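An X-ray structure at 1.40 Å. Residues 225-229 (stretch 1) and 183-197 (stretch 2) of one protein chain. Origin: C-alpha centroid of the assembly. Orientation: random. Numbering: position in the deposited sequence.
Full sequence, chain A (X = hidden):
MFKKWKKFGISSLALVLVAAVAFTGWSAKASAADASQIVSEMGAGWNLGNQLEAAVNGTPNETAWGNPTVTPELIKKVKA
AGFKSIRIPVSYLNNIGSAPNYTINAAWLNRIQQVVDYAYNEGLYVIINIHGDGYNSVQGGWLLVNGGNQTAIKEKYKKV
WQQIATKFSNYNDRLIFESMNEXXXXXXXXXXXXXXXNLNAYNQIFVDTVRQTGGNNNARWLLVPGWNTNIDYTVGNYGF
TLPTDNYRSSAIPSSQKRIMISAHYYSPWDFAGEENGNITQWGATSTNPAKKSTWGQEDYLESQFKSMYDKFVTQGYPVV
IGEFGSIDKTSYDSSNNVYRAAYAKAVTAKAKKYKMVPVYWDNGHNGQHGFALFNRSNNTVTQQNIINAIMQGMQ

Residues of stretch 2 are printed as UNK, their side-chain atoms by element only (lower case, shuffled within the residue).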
# COMPACT_ATOMS: atom_id res chain seq x y z
N PRO A 225 -4.26 3.80 7.13
CA PRO A 225 -3.48 2.94 7.98
C PRO A 225 -3.45 3.37 9.43
O PRO A 225 -3.81 4.49 9.75
CB PRO A 225 -2.08 3.12 7.39
CG PRO A 225 -2.04 4.60 7.08
CD PRO A 225 -3.46 4.94 6.66
N GLY A 226 -2.95 2.47 10.27
CA GLY A 226 -2.44 2.83 11.57
C GLY A 226 -0.93 2.99 11.55
O GLY A 226 -0.32 3.23 10.51
N TRP A 227 -0.32 2.90 12.72
CA TRP A 227 1.08 3.21 12.93
C TRP A 227 2.00 2.29 12.12
O TRP A 227 2.01 1.08 12.33
CB TRP A 227 1.40 3.05 14.41
CG TRP A 227 2.76 3.48 14.83
CD1 TRP A 227 3.86 2.69 14.98
CD2 TRP A 227 3.14 4.79 15.23
NE1 TRP A 227 4.91 3.44 15.45
CE2 TRP A 227 4.50 4.74 15.60
CE3 TRP A 227 2.47 6.02 15.31
CZ2 TRP A 227 5.20 5.85 16.05
CZ3 TRP A 227 3.15 7.12 15.76
CH2 TRP A 227 4.51 7.04 16.12
N ASN A 228 2.78 2.90 11.22
CA ASN A 228 3.78 2.17 10.43
C ASN A 228 3.21 0.96 9.70
O ASN A 228 3.94 0.02 9.43
CB ASN A 228 4.98 1.74 11.26
CG ASN A 228 6.19 1.51 10.40
OD1 ASN A 228 6.32 2.11 9.31
ND2 ASN A 228 7.10 0.67 10.88
N THR A 229 1.93 1.02 9.34
CA THR A 229 1.24 -0.10 8.68
C THR A 229 1.44 -1.43 9.43
O THR A 229 1.38 -2.51 8.84
CB THR A 229 1.53 -0.23 7.18
OG1 THR A 229 2.91 -0.48 6.96
CG2 THR A 229 1.08 1.00 6.41
N UNK A 183 3.56 5.59 8.25
CA UNK A 183 3.69 6.84 9.03
C UNK A 183 4.00 6.49 10.48
O UNK A 183 3.24 5.80 11.16
c UNK A 183 2.30 8.85 9.83
c UNK A 183 2.34 8.19 7.40
c UNK A 183 2.40 7.68 8.85
N UNK A 184 5.18 6.93 10.91
CA UNK A 184 5.66 6.76 12.26
C UNK A 184 6.81 7.74 12.48
O UNK A 184 7.03 8.62 11.65
c UNK A 184 6.03 5.29 12.59
c UNK A 184 7.67 4.98 10.64
c UNK A 184 9.63 3.60 10.89
c UNK A 184 9.25 3.32 12.19
c UNK A 184 8.10 3.89 12.72
c UNK A 184 7.31 4.75 11.96
c UNK A 184 8.87 4.42 10.11
N UNK A 185 7.50 7.60 13.62
CA UNK A 185 8.58 8.49 14.01
C UNK A 185 9.95 7.88 13.75
O UNK A 185 10.95 8.51 14.13
c UNK A 185 8.47 8.92 15.48
c UNK A 185 8.56 7.74 16.45
o UNK A 185 8.54 8.02 17.69
o UNK A 185 8.64 6.60 15.97
N UNK A 186 10.02 6.69 13.15
CA UNK A 186 11.31 5.99 12.98
C UNK A 186 11.62 4.86 13.95
O UNK A 186 12.58 4.08 13.71
N UNK A 187 10.89 4.78 15.05
CA UNK A 187 11.13 3.84 16.13
C UNK A 187 10.21 2.65 15.96
O UNK A 187 9.01 2.82 15.75
c UNK A 187 10.82 4.59 17.45
n UNK A 187 10.63 4.38 19.86
c UNK A 187 10.82 3.72 18.71
o UNK A 187 10.94 2.49 18.67
N UNK A 188 10.77 1.44 16.04
CA UNK A 188 10.02 0.19 15.80
C UNK A 188 9.37 -0.39 17.03
O UNK A 188 8.69 -1.45 16.93
c UNK A 188 12.51 0.68 12.11
c UNK A 188 11.64 0.23 11.14
c UNK A 188 10.93 -0.85 15.17
c UNK A 188 10.35 -0.91 12.75
c UNK A 188 12.28 0.33 13.43
o UNK A 188 11.88 0.58 9.85
c UNK A 188 11.20 -0.48 13.76
c UNK A 188 10.57 -0.56 11.46
N UNK A 189 9.56 0.29 18.16
CA UNK A 189 8.93 -0.09 19.41
C UNK A 189 7.58 0.57 19.54
O UNK A 189 7.00 1.05 18.58
N UNK A 190 7.05 0.53 20.74
CA UNK A 190 5.67 0.91 20.97
C UNK A 190 5.50 2.38 20.58
O UNK A 190 6.35 3.23 20.88
c UNK A 190 5.19 -0.78 22.83
c UNK A 190 5.25 0.70 22.43
n UNK A 190 4.92 -1.02 24.12
o UNK A 190 5.36 -1.68 22.02
N UNK A 191 4.39 2.69 19.91
CA UNK A 191 4.14 4.05 19.46
C UNK A 191 3.93 5.05 20.58
O UNK A 191 3.19 4.82 21.54
c UNK A 191 3.37 1.75 19.45
c UNK A 191 2.43 2.58 18.74
c UNK A 191 2.85 3.94 18.67
N UNK A 192 4.53 6.21 20.39
CA UNK A 192 4.25 7.36 21.23
C UNK A 192 2.77 7.76 21.06
O UNK A 192 2.33 7.99 19.94
o UNK A 192 3.94 10.31 21.54
c UNK A 192 5.22 8.46 20.77
n UNK A 192 6.16 10.37 21.93
c UNK A 192 5.04 9.78 21.47
N UNK A 193 2.02 7.82 22.16
CA UNK A 193 0.60 8.08 22.09
C UNK A 193 0.26 9.45 21.49
O UNK A 193 -0.73 9.56 20.75
o UNK A 193 0.59 8.74 24.41
c UNK A 193 -0.06 7.94 23.45
N UNK A 194 1.06 10.46 21.79
CA UNK A 194 0.82 11.79 21.21
C UNK A 194 1.03 11.76 19.70
O UNK A 194 0.27 12.36 18.95
c UNK A 194 1.74 12.83 21.85
N UNK A 195 2.06 11.06 19.25
CA UNK A 195 2.30 10.93 17.83
C UNK A 195 1.20 10.14 17.14
O UNK A 195 0.82 10.44 16.01
o UNK A 195 8.21 13.21 19.30
c UNK A 195 7.10 12.51 18.87
c UNK A 195 4.85 11.10 18.00
c UNK A 195 4.76 12.44 18.33
c UNK A 195 6.09 10.49 18.11
c UNK A 195 7.20 11.19 18.56
c UNK A 195 3.66 10.31 17.55
c UNK A 195 5.88 13.14 18.77
N UNK A 196 0.68 9.11 17.83
CA UNK A 196 -0.44 8.35 17.29
C UNK A 196 -1.66 9.25 17.11
O UNK A 196 -2.39 9.14 16.11
c UNK A 196 -2.11 4.77 15.45
c UNK A 196 -0.77 7.11 18.15
c UNK A 196 -1.07 3.46 17.14
c UNK A 196 -1.13 5.87 17.37
o UNK A 196 -1.97 2.40 15.19
c UNK A 196 -0.78 4.62 17.85
c UNK A 196 -1.82 5.92 16.16
c UNK A 196 -1.73 3.56 15.93
N UNK A 197 -1.86 10.18 18.06
CA UNK A 197 -2.94 11.15 17.92
C UNK A 197 -2.77 12.01 16.66
O UNK A 197 -3.72 12.24 15.94
c UNK A 197 -3.06 11.98 19.19
o UNK A 197 -3.47 11.08 20.22
c UNK A 197 -4.07 13.13 19.05
O HOH W 1 1.20 4.12 8.40
O HOH W 2 7.26 3.73 17.73
O HOH W 3 6.78 1.26 15.70

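Position 183 has three side-chain carbons, one carrying the other two, and they point away from stretch 1. This is Val 183. Its backbone does the work: Asn 228 N donates to Val 183 O at 2.9 Å.

Position 184 has one carbon, then a ring of six carbons with no oxygen: Phe 184. Its CB lies 3.4 Å from Trp 227 CE2, over one indole face. Its own ring offers a face to Asn 228, whose CB sits 4.2 Å from the ring centroid.

Position 185 has two carbons, the second carrying two oxygens, so a carboxylate: Asp 185. Asp 185 OD1 is 3.5 Å from Trp 227 CZ2, at the indole edge. It also accepts from the backbone N of position 187.

Position 186 has no side-chain atoms: Gly 186. At its backbone angles a CB would be jammed against the preceding carbonyl oxygen.

Position 187 has two carbons, the second carrying one oxygen and one nitrogen: Asn 187. Asn 187 OD1 accepts from the backbone N of position 189.

Position 188 has a six-carbon ring bearing an oxygen: Tyr 188. Tyr 188 CE2 reaches within 3.7 Å of Asn 228 ND2.

Position 189 has no side chain: Gly 189. A CB there would be crowded by Asn 187 OD1.

Position 190 again has two carbons, then one oxygen and one nitrogen. Asn 190 points away and does not touch stretch 1.

Position 191 has three carbons closing a ring onto its own N: Pro 191. Its CB is 3.6 Å from Trp 227 CD2, over the indole face opposite Phe 184.

Position 192 has the amide pattern once more: Asn 192. It caps the helix that follows.

Position 193 has one carbon and one oxygen: Ser 193. Position 194 has one carbon: Ala 194. Neither touches stretch 1.

Position 195 has a phenol ring: Tyr 195. Its CB meets Trp 227 CH2 at 3.7 Å, while the ring end leads away.

Position 196 has another phenol ring: Tyr 196. Tyr 196 OH accepts from Trp 227 N at 3.0 Å, and Trp 227 CB lies over the ring face.

Position 197 has a carbon carrying one oxygen and one carbon: Thr 197. It is out of reach.

The contact centers on Trp 227. Phe 184 and Pro 191 sandwich its indole, and two backbone donors of stretch 1 fix the main chain. Water 3 accepts from Trp 227 NE1 at 2.9 Å, and Asn 187 O and Gly 189 O lie within its reach. Water 1 joins Val 183 N to Gly 226 O.

Stretch 2 (183-197) VFDGNYGNPNSAYYT
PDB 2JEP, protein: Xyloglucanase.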